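Local coordinates for SIR4-interacting protein SIF2 (Saccharomyces cerevisiae, PDB 1R5M) that serves as a WD-repeat subunit of the Set3 corepressor complex and antagonizes telomeric silencing, at residues D217-I229 with Y232-H246. Numbering follows the deposited sequence.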
loop_
_atom_site.group_PDB
_atom_site.type_symbol
_atom_site.label_atom_id
_atom_site.label_comp_id
_atom_site.label_asym_id
_atom_site.label_seq_id
_atom_site.Cartn_x
_atom_site.Cartn_y
_atom_site.Cartn_z
ATOM N N ASP A 217 -19.399 -2.513 2.047
ATOM C CA ASP A 217 -19.734 -1.218 1.472
ATOM C C ASP A 217 -19.910 -0.154 2.554
ATOM O O ASP A 217 -19.681 1.032 2.311
ATOM C CB ASP A 217 -21.019 -1.326 0.643
ATOM C CG ASP A 217 -20.874 -2.274 -0.536
ATOM O OD1 ASP A 217 -20.028 -2.009 -1.414
ATOM O OD2 ASP A 217 -21.607 -3.284 -0.584
ATOM N N ASP A 218 -20.303 -0.586 3.749
ATOM C CA ASP A 218 -20.534 0.337 4.855
ATOM C C ASP A 218 -19.878 -0.084 6.167
ATOM O O ASP A 218 -20.311 0.331 7.238
ATOM C CB ASP A 218 -22.041 0.490 5.075
ATOM C CG ASP A 218 -22.682 -0.783 5.596
ATOM O OD1 ASP A 218 -22.219 -1.883 5.218
ATOM O OD2 ASP A 218 -23.654 -0.685 6.376
ATOM N N LYS A 219 -18.840 -0.909 6.090
ATOM C CA LYS A 219 -18.152 -1.362 7.296
ATOM C C LYS A 219 -16.652 -1.256 7.072
ATOM O O LYS A 219 -16.172 -1.458 5.958
ATOM C CB LYS A 219 -18.524 -2.810 7.618
ATOM C CG LYS A 219 -20.020 -3.055 7.757
ATOM C CD LYS A 219 -20.308 -4.530 7.994
ATOM C CE LYS A 219 -21.806 -4.816 7.972
ATOM N NZ LYS A 219 -22.415 -4.480 6.654
ATOM N N PHE A 220 -15.919 -0.939 8.130
ATOM C CA PHE A 220 -14.476 -0.794 8.018
ATOM C C PHE A 220 -13.757 -1.126 9.318
ATOM O O PHE A 220 -14.379 -1.240 10.375
ATOM C CB PHE A 220 -14.141 0.632 7.569
ATOM C CG PHE A 220 -14.700 1.709 8.469
ATOM C CD1 PHE A 220 -13.952 2.208 9.530
ATOM C CD2 PHE A 220 -15.973 2.223 8.250
ATOM C CE1 PHE A 220 -14.460 3.208 10.357
ATOM C CE2 PHE A 220 -16.493 3.223 9.071
ATOM C CZ PHE A 220 -15.734 3.717 10.128
ATOM N N VAL A 221 -12.441 -1.293 9.230
ATOM C CA VAL A 221 -11.632 -1.615 10.398
ATOM C C VAL A 221 -10.454 -0.656 10.543
ATOM O O VAL A 221 -9.878 -0.203 9.550
ATOM C CB VAL A 221 -11.088 -3.063 10.330
ATOM C CG1 VAL A 221 -12.236 -4.065 10.402
ATOM C CG2 VAL A 221 -10.289 -3.261 9.047
ATOM N N ILE A 222 -10.114 -0.337 11.788
ATOM C CA ILE A 222 -8.998 0.554 12.071
ATOM C C ILE A 222 -8.260 0.066 13.316
ATOM O O ILE A 222 -8.844 -0.584 14.183
ATOM C CB ILE A 222 -9.466 2.016 12.299
ATOM C CG1 ILE A 222 -10.239 2.129 13.610
ATOM C CG2 ILE A 222 -10.347 2.471 11.139
ATOM C CD1 ILE A 222 -10.658 3.554 13.940
ATOM N N PRO A 223 -6.958 0.361 13.412
ATOM C CA PRO A 223 -6.163 -0.064 14.567
ATOM C C PRO A 223 -6.671 0.537 15.872
ATOM O O PRO A 223 -7.004 1.721 15.933
ATOM C CB PRO A 223 -4.761 0.435 14.224
ATOM C CG PRO A 223 -4.747 0.429 12.731
ATOM C CD PRO A 223 -6.105 1.005 12.400
ATOM N N GLY A 224 -6.725 -0.293 16.907
ATOM C CA GLY A 224 -7.162 0.157 18.214
ATOM C C GLY A 224 -6.021 -0.019 19.198
ATOM O O GLY A 224 -4.923 -0.412 18.807
ATOM N N PRO A 225 -6.243 0.262 20.487
ATOM C CA PRO A 225 -5.178 0.110 21.481
ATOM C C PRO A 225 -4.676 -1.325 21.656
ATOM O O PRO A 225 -5.401 -2.288 21.408
ATOM C CB PRO A 225 -5.823 0.639 22.761
ATOM C CG PRO A 225 -6.808 1.644 22.255
ATOM C CD PRO A 225 -7.419 0.921 21.077
ATOM N N LYS A 226 -3.422 -1.444 22.078
ATOM C CA LYS A 226 -2.792 -2.735 22.345
ATOM C C LYS A 226 -2.918 -3.797 21.253
ATOM O O LYS A 226 -3.124 -4.976 21.553
ATOM C CB LYS A 226 -3.339 -3.302 23.657
ATOM C CG LYS A 226 -3.256 -2.351 24.842
ATOM C CD LYS A 226 -3.918 -2.964 26.067
ATOM C CE LYS A 226 -3.890 -2.016 27.255
ATOM N NZ LYS A 226 -4.558 -2.611 28.447
ATOM N N GLY A 227 -2.799 -3.388 19.995
ATOM C CA GLY A 227 -2.875 -4.341 18.899
ATOM C C GLY A 227 -4.257 -4.791 18.458
ATOM O O GLY A 227 -4.383 -5.602 17.540
ATOM N N ALA A 228 -5.301 -4.281 19.098
ATOM C CA ALA A 228 -6.650 -4.667 18.718
ATOM C C ALA A 228 -7.022 -4.001 17.402
ATOM O O ALA A 228 -6.430 -2.993 17.017
ATOM C CB ALA A 228 -7.642 -4.256 19.805
ATOM N N ILE A 229 -7.986 -4.592 16.704
ATOM C CA ILE A 229 -8.490 -4.032 15.453
ATOM C C ILE A 229 -9.977 -3.807 15.704
ATOM O O ILE A 229 -10.714 -4.750 15.991
ATOM C CB ILE A 229 -8.312 -5.008 14.269
ATOM C CG1 ILE A 229 -6.821 -5.253 14.017
ATOM C CG2 ILE A 229 -8.975 -4.431 13.013
ATOM C CD1 ILE A 229 -6.538 -6.487 13.168
ATOM N N TYR A 232 -16.153 -1.165 12.570
ATOM C CA TYR A 232 -17.208 -0.156 12.602
ATOM C C TYR A 232 -18.169 -0.233 11.428
ATOM O O TYR A 232 -17.868 -0.810 10.384
ATOM C CB TYR A 232 -16.622 1.256 12.585
ATOM C CG TYR A 232 -15.796 1.640 13.781
ATOM C CD1 TYR A 232 -14.430 1.366 13.828
ATOM C CD2 TYR A 232 -16.374 2.310 14.857
ATOM C CE1 TYR A 232 -13.657 1.756 14.917
ATOM C CE2 TYR A 232 -15.611 2.703 15.952
ATOM C CZ TYR A 232 -14.254 2.424 15.974
ATOM O OH TYR A 232 -13.492 2.820 17.047
ATOM N N GLN A 233 -19.329 0.387 11.620
ATOM C CA GLN A 233 -20.348 0.488 10.590
ATOM C C GLN A 233 -20.474 2.000 10.414
ATOM O O GLN A 233 -20.385 2.744 11.389
ATOM C CB GLN A 233 -21.669 -0.110 11.070
ATOM C CG GLN A 233 -22.716 -0.245 9.981
ATOM C CD GLN A 233 -23.983 -0.907 10.481
ATOM O OE1 GLN A 233 -24.630 -0.415 11.406
ATOM N NE2 GLN A 233 -24.345 -2.032 9.874
ATOM N N ILE A 234 -20.662 2.453 9.181
ATOM C CA ILE A 234 -20.753 3.883 8.891
ATOM C C ILE A 234 -21.687 4.718 9.765
ATOM O O ILE A 234 -21.335 5.831 10.156
ATOM C CB ILE A 234 -21.144 4.121 7.415
ATOM C CG1 ILE A 234 -19.992 3.701 6.501
ATOM C CG2 ILE A 234 -21.492 5.592 7.191
ATOM C CD1 ILE A 234 -20.289 3.877 5.024
ATOM N N THR A 235 -22.867 4.191 10.077
ATOM C CA THR A 235 -23.841 4.938 10.871
ATOM C C THR A 235 -23.689 4.873 12.389
ATOM O O THR A 235 -24.459 5.511 13.109
ATOM C CB THR A 235 -25.280 4.499 10.534
ATOM O OG1 THR A 235 -25.483 3.153 10.981
ATOM C CG2 THR A 235 -25.524 4.574 9.035
ATOM N N GLU A 236 -22.708 4.124 12.885
ATOM C CA GLU A 236 -22.526 4.012 14.330
ATOM C C GLU A 236 -21.134 4.386 14.823
ATOM O O GLU A 236 -20.130 3.966 14.253
ATOM C CB GLU A 236 -22.866 2.593 14.790
ATOM C CG GLU A 236 -24.325 2.224 14.596
ATOM C CD GLU A 236 -25.261 3.190 15.296
ATOM O OE1 GLU A 236 -25.164 3.322 16.535
ATOM O OE2 GLU A 236 -26.094 3.820 14.607
ATOM N N LYS A 237 -21.088 5.168 15.898
ATOM C CA LYS A 237 -19.825 5.603 16.482
ATOM C C LYS A 237 -19.217 4.508 17.352
ATOM O O LYS A 237 -17.999 4.446 17.528
ATOM C CB LYS A 237 -20.041 6.868 17.320
ATOM C CG LYS A 237 -20.566 8.053 16.523
ATOM C CD LYS A 237 -20.752 9.277 17.404
ATOM C CE LYS A 237 -21.199 10.480 16.585
ATOM N NZ LYS A 237 -21.352 11.702 17.426
ATOM N N THR A 238 -20.072 3.648 17.893
ATOM C CA THR A 238 -19.623 2.549 18.742
ATOM C C THR A 238 -19.208 1.357 17.882
ATOM O O THR A 238 -19.944 0.944 16.988
ATOM C CB THR A 238 -20.743 2.089 19.698
ATOM O OG1 THR A 238 -21.186 3.200 20.486
ATOM C CG2 THR A 238 -20.239 0.988 20.622
ATOM N N PRO A 239 -18.017 0.792 18.141
ATOM C CA PRO A 239 -17.543 -0.359 17.365
ATOM C C PRO A 239 -18.557 -1.500 17.385
ATOM O O PRO A 239 -19.173 -1.769 18.417
ATOM C CB PRO A 239 -16.249 -0.744 18.076
ATOM C CG PRO A 239 -15.757 0.556 18.612
ATOM C CD PRO A 239 -17.018 1.195 19.144
ATOM N N THR A 240 -18.731 -2.162 16.246
ATOM C CA THR A 240 -19.657 -3.286 16.157
ATOM C C THR A 240 -18.952 -4.543 16.658
ATOM O O THR A 240 -19.591 -5.555 16.953
ATOM C CB THR A 240 -20.123 -3.525 14.708
ATOM O OG1 THR A 240 -18.981 -3.694 13.859
ATOM C CG2 THR A 240 -20.957 -2.348 14.212
ATOM N N GLY A 241 -17.630 -4.466 16.749
ATOM C CA GLY A 241 -16.849 -5.597 17.216
ATOM C C GLY A 241 -15.381 -5.251 17.371
ATOM O O GLY A 241 -14.931 -4.188 16.943
ATOM N N LYS A 242 -14.634 -6.150 17.997
ATOM C CA LYS A 242 -13.211 -5.944 18.203
ATOM C C LYS A 242 -12.471 -7.247 17.935
ATOM O O LYS A 242 -12.833 -8.303 18.460
ATOM C CB LYS A 242 -12.946 -5.460 19.632
ATOM C CG LYS A 242 -13.610 -4.125 19.950
ATOM C CD LYS A 242 -13.299 -3.653 21.361
ATOM C CE LYS A 242 -13.991 -2.331 21.655
ATOM N NZ LYS A 242 -13.699 -1.835 23.029
ATOM N N LEU A 243 -11.448 -7.165 17.090
ATOM C CA LEU A 243 -10.642 -8.322 16.735
ATOM C C LEU A 243 -9.399 -8.289 17.619
ATOM O O LEU A 243 -8.512 -7.457 17.434
ATOM C CB LEU A 243 -10.270 -8.247 15.253
ATOM C CG LEU A 243 -11.470 -7.983 14.332
ATOM C CD1 LEU A 243 -11.014 -7.953 12.880
ATOM C CD2 LEU A 243 -12.530 -9.059 14.530
ATOM N N ILE A 244 -9.357 -9.194 18.593
ATOM C CA ILE A 244 -8.249 -9.257 19.539
ATOM C C ILE A 244 -7.299 -10.409 19.242
ATOM O O ILE A 244 -7.730 -11.541 19.031
ATOM C CB ILE A 244 -8.776 -9.419 20.986
ATOM C CG1 ILE A 244 -9.775 -8.302 21.310
ATOM C CG2 ILE A 244 -7.614 -9.395 21.970
ATOM C CD1 ILE A 244 -9.197 -6.904 21.217
ATOM N N GLY A 245 -6.005 -10.110 19.234
ATOM C CA GLY A 245 -5.016 -11.139 18.961
ATOM C C GLY A 245 -3.597 -10.615 18.837
ATOM O O GLY A 245 -2.673 -11.174 19.426
ATOM N N HIS A 246 -3.409 -9.546 18.070
ATOM C CA HIS A 246 -2.075 -8.977 17.893
ATOM C C HIS A 246 -1.532 -8.339 19.168
ATOM O O HIS A 246 -2.299 -7.863 20.010
ATOM C CB HIS A 246 -2.084 -7.943 16.764
ATOM C CG HIS A 246 -2.148 -8.547 15.397
ATOM N ND1 HIS A 246 -1.165 -9.381 14.907
ATOM C CD2 HIS A 246 -3.063 -8.420 14.405
ATOM C CE1 HIS A 246 -1.471 -9.741 13.673
ATOM N NE2 HIS A 246 -2.617 -9.171 13.345
HETATM O O HOH W 1 -5.545 -7.948 16.779
#
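Backbone hydrogen bonds join Phe220 to Tyr232 in both directions, Tyr232 N reaching Phe220 O at 2.8 Å and Phe220 N meeting Tyr232 O. Just past the strand ends, Ile234 N, in the type I turn from Gln233 to Glu236, bonds Asp218 O at 2.9 Å. A second antiparallel pair, Ile229 with Leu243, ties the next strand in, Leu243 N to Ile229 O being 2.8 Å. Beyond it a water donates to Gly227 O and Leu243 O and accepts from His246 N, bridging the two segments. Gly227, at a positive phi of 80°, suits this spot because a CB would collide with His246 O and press on the Lys226 carbonyl.

Among apolar groups, the Phe220 ring carries Tyr232 CB over one face, a CH-pi contact 3.9 Å from the centroid, with Ile222 CG2 at its edge. A chi1 of 56° sets the ring between its own N and carbonyl carbon and swings it over the partner strand. The two rings are nearly parallel, 18° apart, but barely overlap. Ile222 CD1 touches Tyr232 CE1 at 3.6 Å. A serine in place of Phe220 would probably leave Tyr232 CB without its aromatic cover and open a gap beside Ile222. Ile234 CD1 rests on Asp218 CB, Ile229 CB meets Leu243 CB, and small Ala228 admits the Ile244 tip, CB to CD1 a tight 3.4 Å.

On the face opposite Phe220, Lys219 pairs with Gln233; Lys219 NZ bridges Asp218 OD1 and Asp216, and the Asp218 carboxylate runs alongside the Gln233 chain.

These strands are the second to fourth of a four-stranded antiparallel blade in the WD40 propeller. Trp214 of strand 213-216 meets Phe220 edge-to-face; Ile229 and Leu243 pack against strand 261-266 of the following blade, where His246 bonds Ser264 and Asp268, as in the histidine-serine-aspartate hydrogen-bond network of WD repeats.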